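MgGH51 (Meripilus giganteus, PDB 6ZPV) hydrolyses glycosidic bonds to release terminal alpha-L-arabinofuranosyl residues, probably from arabinose-bearing plant cell-wall polysaccharides, as a fungal member of glycoside hydrolase family 51. Local coordinates at residues 131-137 / 173-179; 284-289 / 342-348; 312-317 / 370-374. All coordinates share one frame; numbering follows the deposited sequence.

Overall arrangement
After its first strands, one of which (20-21) belongs to the barrel, the chain builds two five-stranded antiparallel sheets, in one of which interaction 1 pairs adjacent strands and closes the 35-residue excursion between 131-137 and 173-179. It is complete before the other two contacts begin and lies about 41 and 46 Å, centre to centre, from interactions 2 and 3. Those two belong to the eight-stranded parallel barrel and cross along the chain, in the order 284-289, 312-317, 342-348, 370-374. Interaction 2 joins two neighbouring barrel strands; interaction 3 joins the helices that follow them. The layers meet where Q315 NE2 reaches A288 O at 3.0 Å, probably as a hydrogen bond.

Interaction 1: residues 131-137 / 173-179; sequences TVGLQTN and SNSFFVT
The ring of F177 lies across G133, where 174-181, the central strand of a five-stranded sheet, pairs with its antiparallel neighbour 127-136. G133 CA sits over one face of the ring, 3.7 Å from its centroid and offset toward the rim, a CH-pi contact made possible by the missing side chain. F177 reaches this place because its CG stands between the backbone N and the carbonyl carbon (chi1 71°), which folds the ring over the partner strand. T131 CG2 approaches the ring edge near its plane, 3.8 Å from F177 CE1. Q135 crosses the ring obliquely, its CB and CG near F177 CD2 and its OE1 3.7 Å from the same CD2, the amide plane 52° from the ring; OE1 accepts a hydrogen bond from R93, which also makes a cation-pi contact with F177.

On the face bearing V132, L134, F176 and V178, the contacts are slighter. V132 and V178 lie side by side and point the same way, while F176 brings CD1 to 3.2 Å from G133 O. Within the sheet, paired backbone bonds join T131 with T179, G133 with F177 and Q135 with S175. The G133-F177 bonds are the least straight of the three pairs, with 143° at the hydrogen for G133 N to F177 O. Where strand 127-136 ends and 174-181 begins, N137 N bonds to S173 O, and a water links N137 ND2 to N174 O. The N137 side chain turns back across the partner strand, and its OD1 accepts a hydrogen bond from S175 OG at 2.7 Å.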
loop_
_atom_site.group_PDB
_atom_site.type_symbol
_atom_site.label_atom_id
_atom_site.label_comp_id
_atom_site.label_asym_id
_atom_site.label_seq_id
_atom_site.Cartn_x
_atom_site.Cartn_y
_atom_site.Cartn_z
ATOM N N THR A 131 13.889 32.126 2.953
ATOM C CA THR A 131 13.858 31.255 4.118
ATOM C C THR A 131 12.823 30.157 3.874
ATOM O O THR A 131 11.714 30.414 3.440
ATOM C CB THR A 131 13.524 32.040 5.381
ATOM O OG1 THR A 131 14.536 33.056 5.548
ATOM C CG2 THR A 131 13.547 31.181 6.632
ATOM N N VAL A 132 13.187 28.921 4.200
ATOM C CA VAL A 132 12.240 27.804 4.243
ATOM C C VAL A 132 12.238 27.243 5.671
ATOM O O VAL A 132 13.230 27.402 6.425
ATOM C CB VAL A 132 12.561 26.712 3.218
ATOM C CG1 VAL A 132 12.676 27.294 1.840
ATOM C CG2 VAL A 132 13.786 25.872 3.555
ATOM N N GLY A 133 11.181 26.574 6.048
ATOM C CA GLY A 133 11.133 26.021 7.401
ATOM C C GLY A 133 9.872 25.324 7.730
ATOM O O GLY A 133 9.028 25.007 6.877
ATOM N N LEU A 134 9.787 24.968 9.024
ATOM C CA LEU A 134 8.607 24.364 9.629
ATOM C C LEU A 134 8.112 25.301 10.767
ATOM O O LEU A 134 8.957 25.799 11.507
ATOM C CB LEU A 134 8.950 22.976 10.172
ATOM C CG LEU A 134 9.127 21.925 9.093
ATOM C CD1 LEU A 134 9.983 20.757 9.623
ATOM C CD2 LEU A 134 7.768 21.412 8.629
ATOM N N GLN A 135 6.799 25.497 10.845
ATOM C CA GLN A 135 6.194 26.319 11.894
ATOM C C GLN A 135 5.012 25.560 12.470
ATOM O O GLN A 135 4.358 24.788 11.784
ATOM C CB GLN A 135 5.823 27.700 11.344
ATOM C CG GLN A 135 4.736 27.662 10.277
ATOM C CD GLN A 135 4.295 29.043 9.880
ATOM O OE1 GLN A 135 5.097 29.875 9.520
ATOM N NE2 GLN A 135 2.980 29.281 9.935
ATOM N N THR A 136 4.700 25.894 13.734
ATOM C CA THR A 136 3.372 25.547 14.211
ATOM C C THR A 136 2.286 26.237 13.380
ATOM O O THR A 136 2.579 27.330 12.802
ATOM C CB THR A 136 3.178 25.848 15.688
ATOM O OG1 THR A 136 3.168 27.279 15.840
ATOM C CG2 THR A 136 4.269 25.220 16.544
ATOM N N ASN A 137 1.059 25.689 13.349
ATOM C CA ASN A 137 0.004 26.351 12.564
ATOM C C ASN A 137 -0.333 27.710 13.224
ATOM O O ASN A 137 -0.895 28.515 12.513
ATOM C CB ASN A 137 -1.198 25.442 12.317
ATOM C CG ASN A 137 -0.873 24.444 11.231
ATOM O OD1 ASN A 137 0.193 24.498 10.609
ATOM N ND2 ASN A 137 -1.738 23.500 11.014
ATOM N N SER A 173 -0.010 19.650 14.158
ATOM C CA SER A 173 -0.642 20.840 13.562
ATOM C C SER A 173 0.446 21.863 13.215
ATOM O O SER A 173 0.503 22.931 13.828
ATOM C CB SER A 173 -1.723 21.361 14.484
ATOM O OG SER A 173 -2.812 20.432 14.596
ATOM N N ASN A 174 1.281 21.494 12.255
ATOM C CA ASN A 174 2.438 22.265 11.783
ATOM C C ASN A 174 2.398 22.336 10.242
ATOM O O ASN A 174 1.787 21.473 9.611
ATOM C CB ASN A 174 3.735 21.594 12.219
ATOM C CG ASN A 174 3.684 21.184 13.666
ATOM O OD1 ASN A 174 3.561 22.082 14.529
ATOM N ND2 ASN A 174 3.732 19.882 13.960
ATOM N N SER A 175 3.097 23.327 9.703
ATOM C CA SER A 175 3.165 23.566 8.257
ATOM C C SER A 175 4.600 23.853 7.809
ATOM O O SER A 175 5.425 24.378 8.589
ATOM C CB SER A 175 2.287 24.704 7.867
ATOM O OG SER A 175 0.911 24.411 8.014
ATOM N N PHE A 176 4.874 23.486 6.567
ATOM C CA PHE A 176 6.057 23.965 5.862
ATOM C C PHE A 176 5.831 25.419 5.449
ATOM O O PHE A 176 4.691 25.790 5.122
ATOM C CB PHE A 176 6.254 23.108 4.632
ATOM C CG PHE A 176 7.365 23.528 3.703
ATOM C CD1 PHE A 176 8.698 23.384 4.099
ATOM C CD2 PHE A 176 7.104 24.028 2.449
ATOM C CE1 PHE A 176 9.747 23.759 3.284
ATOM C CE2 PHE A 176 8.177 24.362 1.590
ATOM C CZ PHE A 176 9.470 24.255 2.009
ATOM N N PHE A 177 6.878 26.232 5.440
ATOM C CA PHE A 177 6.752 27.624 4.993
ATOM C C PHE A 177 7.930 28.005 4.103
ATOM O O PHE A 177 9.052 27.451 4.202
ATOM C CB PHE A 177 6.657 28.606 6.168
ATOM C CG PHE A 177 7.895 28.831 6.989
ATOM C CD1 PHE A 177 8.882 29.705 6.566
ATOM C CD2 PHE A 177 8.060 28.181 8.199
ATOM C CE1 PHE A 177 10.002 29.913 7.371
ATOM C CE2 PHE A 177 9.162 28.418 8.996
ATOM C CZ PHE A 177 10.159 29.319 8.571
ATOM N N VAL A 178 7.656 29.011 3.277
ATOM C CA VAL A 178 8.633 29.757 2.471
ATOM C C VAL A 178 8.348 31.227 2.702
ATOM O O VAL A 178 7.186 31.647 2.529
ATOM C CB VAL A 178 8.526 29.407 0.984
ATOM C CG1 VAL A 178 9.493 30.222 0.156
ATOM C CG2 VAL A 178 8.711 27.922 0.758
ATOM N N THR A 179 9.337 32.017 3.087
ATOM C CA THR A 179 9.162 33.474 3.257
ATOM C C THR A 179 10.346 34.225 2.662
ATOM O O THR A 179 11.490 33.750 2.638
ATOM C CB THR A 179 8.965 33.850 4.727
ATOM O OG1 THR A 179 10.084 33.500 5.524
ATOM C CG2 THR A 179 7.719 33.270 5.310
HETATM O O HOH W 1 -0.920 21.332 9.036
#

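Interaction 2: residues 284-289 / 342-348; sequences EPIMAV and TLRFVEV. With SO4 (sulfate ion), chain R.
E284 reaches across to R344 from the start of its strand. Its CB packs on T342 CG2 at 3.9 Å, and from there the chain runs extended through CG to a carboxylate lying nearly coplanar with the R344 guanidinium, the planes 29° apart. The salt bridge is side-on, one nitrogen to each oxygen. R344 NE donates to the syn lone pair of OE2 at 2.8 Å in an almost straight bond (178°), and NH1 reaches OE1 at 2.9 Å, somewhat out of the carboxylate plane. OE2 also lies 3.5 Å from F345 CE2 and accepts from a water that bonds to P285 O and R344 N as well.

Strands 284-289 and 345-348 are parallel neighbours in the (beta/alpha)8 barrel of the family 51 catalytic domain, joined by M287 N to F345 O, E347 N to M287 O and V289 N to E347 O. L343 CD1 fills the angle between P285 CG and M287 CB, while the V289 side chain crosses that of V346 at about a right angle, CG2 against CG1. E347 lies on the A288 side, its OE1 in a salt bridge with R226. Beyond E284, R344 NH1, 3.0 Å from O1, and NH2, by a longer bond, meet a sulfate, probably from the crystallisation liquor, that S15 OG also bonds.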
loop_
_atom_site.group_PDB
_atom_site.type_symbol
_atom_site.label_atom_id
_atom_site.label_comp_id
_atom_site.label_asym_id
_atom_site.label_seq_id
_atom_site.Cartn_x
_atom_site.Cartn_y
_atom_site.Cartn_z
ATOM N N GLU A 284 8.466 -10.229 -2.870
ATOM C CA GLU A 284 8.476 -10.275 -4.322
ATOM C C GLU A 284 7.194 -9.659 -4.868
ATOM O O GLU A 284 6.127 -9.668 -4.226
ATOM C CB GLU A 284 8.632 -11.681 -4.862
ATOM C CG GLU A 284 7.459 -12.620 -4.638
ATOM C CD GLU A 284 7.769 -14.005 -5.189
ATOM O OE1 GLU A 284 7.996 -14.931 -4.373
ATOM O OE2 GLU A 284 7.823 -14.139 -6.426
ATOM N N PRO A 285 7.249 -9.060 -6.076
ATOM C CA PRO A 285 6.056 -8.440 -6.642
ATOM C C PRO A 285 5.075 -9.436 -7.220
ATOM O O PRO A 285 5.433 -10.418 -7.829
ATOM C CB PRO A 285 6.628 -7.552 -7.776
ATOM C CG PRO A 285 7.905 -8.248 -8.145
ATOM C CD PRO A 285 8.471 -8.804 -6.867
ATOM N N ILE A 286 3.785 -9.029 -7.130
ATOM C CA ILE A 286 2.745 -9.502 -8.060
ATOM C C ILE A 286 2.340 -8.248 -8.811
ATOM O O ILE A 286 1.596 -7.423 -8.272
ATOM C CB ILE A 286 1.617 -10.240 -7.363
ATOM C CG1 ILE A 286 2.116 -11.479 -6.630
ATOM C CG2 ILE A 286 0.541 -10.576 -8.401
ATOM C CD1 ILE A 286 1.086 -12.277 -5.872
ATOM N N MET A 287 2.917 -8.038 -9.995
ATOM C CA MET A 287 2.797 -6.760 -10.689
ATOM C C MET A 287 1.679 -6.807 -11.720
ATOM O O MET A 287 1.658 -7.685 -12.584
ATOM C CB MET A 287 4.109 -6.410 -11.364
ATOM C CG MET A 287 4.076 -5.047 -12.031
ATOM S SD MET A 287 5.631 -4.503 -12.758
ATOM C CE MET A 287 5.711 -5.607 -14.154
ATOM N N ALA A 288 0.766 -5.854 -11.642
ATOM C CA ALA A 288 -0.313 -5.735 -12.617
ATOM C C ALA A 288 0.150 -4.884 -13.821
ATOM O O ALA A 288 0.958 -3.963 -13.700
ATOM C CB ALA A 288 -1.553 -5.140 -12.011
ATOM N N VAL A 289 -0.416 -5.278 -14.977
ATOM C CA VAL A 289 -0.325 -4.491 -16.211
ATOM C C VAL A 289 -1.729 -4.094 -16.642
ATOM O O VAL A 289 -2.680 -4.864 -16.548
ATOM C CB VAL A 289 0.424 -5.215 -17.342
ATOM C CG1 VAL A 289 1.867 -5.422 -16.966
ATOM C CG2 VAL A 289 -0.213 -6.539 -17.767
ATOM N N THR A 342 13.516 -9.340 -8.880
ATOM C CA THR A 342 12.694 -10.546 -8.911
ATOM C C THR A 342 11.326 -10.206 -9.557
ATOM O O THR A 342 10.713 -9.194 -9.148
ATOM C CB THR A 342 12.431 -11.073 -7.481
ATOM O OG1 THR A 342 13.693 -11.389 -6.914
ATOM C CG2 THR A 342 11.500 -12.256 -7.468
ATOM N N LEU A 343 10.841 -11.068 -10.456
ATOM C CA LEU A 343 9.434 -10.939 -10.938
ATOM C C LEU A 343 8.995 -12.304 -11.463
ATOM O O LEU A 343 9.452 -12.747 -12.504
ATOM C CB LEU A 343 9.298 -9.889 -12.035
ATOM C CG LEU A 343 7.915 -9.724 -12.607
ATOM C CD1 LEU A 343 6.917 -9.170 -11.617
ATOM C CD2 LEU A 343 7.951 -8.852 -13.864
ATOM N N ARG A 344 8.090 -12.962 -10.746
ATOM C CA ARG A 344 7.587 -14.279 -11.108
ATOM C C ARG A 344 6.136 -14.245 -11.554
ATOM O O ARG A 344 5.682 -15.248 -12.141
ATOM C CB ARG A 344 7.738 -15.274 -9.943
ATOM C CG ARG A 344 9.176 -15.460 -9.490
ATOM C CD ARG A 344 9.354 -16.698 -8.667
ATOM N NE ARG A 344 8.644 -16.677 -7.426
ATOM C CZ ARG A 344 8.293 -17.722 -6.659
ATOM N NH1 ARG A 344 7.700 -17.537 -5.500
ATOM N NH2 ARG A 344 8.522 -18.950 -7.056
ATOM N N PHE A 345 5.394 -13.193 -11.214
ATOM C CA PHE A 345 3.923 -13.157 -11.351
ATOM C C PHE A 345 3.518 -11.781 -11.934
ATOM O O PHE A 345 3.898 -10.762 -11.373
ATOM C CB PHE A 345 3.273 -13.294 -9.972
ATOM C CG PHE A 345 3.606 -14.551 -9.214
ATOM C CD1 PHE A 345 3.130 -15.775 -9.625
ATOM C CD2 PHE A 345 4.479 -14.493 -8.163
ATOM C CE1 PHE A 345 3.467 -16.919 -8.922
ATOM C CE2 PHE A 345 4.863 -15.665 -7.512
ATOM C CZ PHE A 345 4.343 -16.867 -7.873
ATOM N N VAL A 346 2.691 -11.823 -12.968
ATOM C CA VAL A 346 2.115 -10.627 -13.569
ATOM C C VAL A 346 0.608 -10.816 -13.673
ATOM O O VAL A 346 0.151 -11.888 -14.163
ATOM C CB VAL A 346 2.739 -10.255 -14.933
ATOM C CG1 VAL A 346 1.901 -9.239 -15.680
ATOM C CG2 VAL A 346 4.175 -9.810 -14.732
ATOM N N GLU A 347 -0.140 -9.812 -13.216
ATOM C CA GLU A 347 -1.606 -9.865 -13.274
ATOM C C GLU A 347 -2.094 -9.034 -14.460
ATOM O O GLU A 347 -1.649 -7.890 -14.662
ATOM C CB GLU A 347 -2.189 -9.370 -11.932
ATOM C CG GLU A 347 -3.696 -9.510 -11.836
ATOM C CD GLU A 347 -4.237 -9.486 -10.429
ATOM O OE1 GLU A 347 -3.446 -9.351 -9.485
ATOM O OE2 GLU A 347 -5.518 -9.616 -10.299
ATOM N N VAL A 348 -3.010 -9.610 -15.253
ATOM C CA VAL A 348 -3.422 -8.982 -16.522
ATOM C C VAL A 348 -4.719 -8.215 -16.245
ATOM O O VAL A 348 -5.833 -8.801 -16.250
ATOM C CB VAL A 348 -3.536 -10.045 -17.617
ATOM C CG1 VAL A 348 -4.009 -9.423 -18.930
ATOM C CG2 VAL A 348 -2.207 -10.758 -17.783
HETATM S S SO4 R . 7.127 -21.038 -3.864
HETATM O O1 SO4 R . 6.719 -19.649 -3.568
HETATM O O2 SO4 R . 8.309 -21.163 -4.662
HETATM O O3 SO4 R . 5.982 -21.671 -4.624
HETATM O O4 SO4 R . 7.181 -21.713 -2.576
HETATM O O HOH W 2 7.613 -12.042 -8.155
#

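Interaction 3: residues 312-317 / 370-374; sequences AIDQIN and LQAQF
I316 presses its CG2 methyl onto the ring of F374, 3.4 Å from the ring centroid and only 13° off the normal, a CH-pi contact over the centre of the face. With chi1 at -64°, CG2 lies anti to the backbone N and faces the ring, while the CG1 branch carries CD1 to within 3.9 Å of L370 CD2. Q373 CB lies against the opposite face, toward the rim, and the ring sits between its own chain neighbour and the other helix. At the rim, N317 OD1 comes near the ring plane, 3.3 Å from F374 CE1, with the amide turned 75° from the ring.

One turn earlier, L370, in the conformer described here, is the bump that fits between three side chains: CD2 touches A312 CB and I316 CD1, and CD1 meets I313 CG1 at 3.7 Å. I313 in turn extends CD1 to Q373 CG, the two side chains crossing at about a right angle. Beside this apolar seam a water bridges N317 ND2 and Q373 OE1. Helices 306-320 and 359-373 form part of the outer layer of the barrel: A312 and I316 also pack inward on V289 and M287 of strand 284-289, L370 rests on F379 of strand 378-381, and F374 touches I320 further along helix 306-320.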
loop_
_atom_site.group_PDB
_atom_site.type_symbol
_atom_site.label_atom_id
_atom_site.label_comp_id
_atom_site.label_asym_id
_atom_site.label_seq_id
_atom_site.Cartn_x
_atom_site.Cartn_y
_atom_site.Cartn_z
ATOM N N ALA A 312 3.167 -2.743 -21.920
ATOM C CA ALA A 312 3.294 -3.731 -20.848
ATOM C C ALA A 312 4.597 -4.521 -20.951
ATOM O O ALA A 312 5.211 -4.823 -19.925
ATOM C CB ALA A 312 2.108 -4.681 -20.872
ATOM N N ILE A 313 5.034 -4.865 -22.177
ATOM C CA ILE A 313 6.371 -5.460 -22.353
ATOM C C ILE A 313 7.464 -4.531 -21.833
ATOM O O ILE A 313 8.385 -4.975 -21.122
ATOM C CB ILE A 313 6.568 -5.852 -23.825
ATOM C CG1 ILE A 313 5.661 -7.013 -24.209
ATOM C CG2 ILE A 313 8.021 -6.188 -24.103
ATOM C CD1 ILE A 313 5.580 -7.293 -25.679
ATOM N N ASP A 314 7.363 -3.244 -22.173
ATOM C CA ASP A 314 8.334 -2.251 -21.699
ATOM C C ASP A 314 8.374 -2.222 -20.174
ATOM O O ASP A 314 9.461 -2.198 -19.579
ATOM C CB ASP A 314 7.969 -0.868 -22.238
ATOM C CG ASP A 314 8.055 -0.657 -23.730
ATOM O OD1 ASP A 314 8.693 -1.473 -24.425
ATOM O OD2 ASP A 314 7.419 0.335 -24.183
ATOM N N GLN A 315 7.200 -2.219 -19.538
ATOM C CA GLN A 315 7.115 -2.217 -18.068
ATOM C C GLN A 315 7.862 -3.401 -17.448
ATOM O O GLN A 315 8.609 -3.251 -16.498
ATOM C CB GLN A 315 5.617 -2.234 -17.701
ATOM C CG GLN A 315 5.350 -2.205 -16.201
ATOM C CD GLN A 315 3.869 -2.244 -15.899
ATOM O OE1 GLN A 315 3.048 -1.772 -16.698
ATOM N NE2 GLN A 315 3.504 -2.799 -14.711
ATOM N N ILE A 316 7.621 -4.573 -18.016
ATOM C CA ILE A 316 8.284 -5.787 -17.515
ATOM C C ILE A 316 9.793 -5.734 -17.787
ATOM O O ILE A 316 10.607 -6.075 -16.899
ATOM C CB ILE A 316 7.614 -7.045 -18.071
ATOM C CG1 ILE A 316 6.172 -7.160 -17.573
ATOM C CG2 ILE A 316 8.448 -8.284 -17.731
ATOM C CD1 ILE A 316 5.306 -8.153 -18.319
ATOM N N ASN A 317 10.191 -5.254 -18.963
ATOM C CA ASN A 317 11.635 -5.119 -19.241
ATOM C C ASN A 317 12.302 -4.160 -18.269
ATOM O O ASN A 317 13.454 -4.371 -17.894
ATOM C CB ASN A 317 11.877 -4.685 -20.697
ATOM C CG ASN A 317 11.836 -5.851 -21.673
ATOM O OD1 ASN A 317 12.112 -6.979 -21.247
ATOM N ND2 ASN A 317 11.522 -5.522 -22.935
ATOM N N LEU A 370 3.002 -11.392 -24.202
ATOM C CA LEU A 370 3.853 -11.272 -23.024
ATOM C C LEU A 370 4.483 -12.615 -22.636
ATOM O O LEU A 370 5.658 -12.646 -22.234
ATOM C CB LEU A 370 3.054 -10.653 -21.872
ATOM C CG LEU A 370 2.997 -9.130 -21.816
ATOM C CD1 LEU A 370 2.448 -8.459 -23.077
ATOM C CD2 LEU A 370 2.222 -8.675 -20.621
ATOM N N GLN A 371 3.726 -13.714 -22.751
ATOM C CA GLN A 371 4.332 -15.016 -22.417
ATOM C C GLN A 371 5.449 -15.354 -23.421
ATOM O O GLN A 371 6.436 -15.964 -23.020
ATOM C CB GLN A 371 3.267 -16.113 -22.419
ATOM C CG GLN A 371 3.772 -17.440 -21.833
ATOM C CD GLN A 371 3.674 -17.479 -20.331
ATOM O OE1 GLN A 371 2.596 -17.829 -19.809
ATOM N NE2 GLN A 371 4.734 -17.037 -19.642
ATOM N N ALA A 372 5.296 -14.984 -24.684
ATOM C CA ALA A 372 6.373 -15.286 -25.657
ATOM C C ALA A 372 7.618 -14.470 -25.314
ATOM O O ALA A 372 8.745 -14.983 -25.461
ATOM C CB ALA A 372 5.920 -14.962 -27.079
ATOM N N GLN A 373 7.471 -13.242 -24.844
ATOM C CA GLN A 373 8.641 -12.447 -24.424
ATOM C C GLN A 373 9.205 -12.963 -23.114
ATOM O O GLN A 373 10.462 -12.926 -22.937
ATOM C CB GLN A 373 8.213 -10.989 -24.208
ATOM C CG GLN A 373 7.873 -10.243 -25.449
ATOM C CD GLN A 373 9.031 -10.006 -26.374
ATOM O OE1 GLN A 373 10.177 -9.802 -25.949
ATOM N NE2 GLN A 373 8.760 -10.384 -27.600
ATOM N N PHE A 374 8.380 -13.450 -22.247
ATOM C CA PHE A 374 8.752 -13.830 -20.865
ATOM C C PHE A 374 8.183 -15.212 -20.526
ATOM O O PHE A 374 7.206 -15.356 -19.780
ATOM C CB PHE A 374 8.235 -12.781 -19.867
ATOM C CG PHE A 374 8.575 -11.363 -20.245
ATOM C CD1 PHE A 374 9.891 -10.922 -20.233
ATOM C CD2 PHE A 374 7.580 -10.483 -20.654
ATOM C CE1 PHE A 374 10.188 -9.642 -20.640
ATOM C CE2 PHE A 374 7.895 -9.200 -21.049
ATOM C CZ PHE A 374 9.203 -8.757 -21.019
HETATM O O HOH W 3 11.386 -7.050 -25.495
#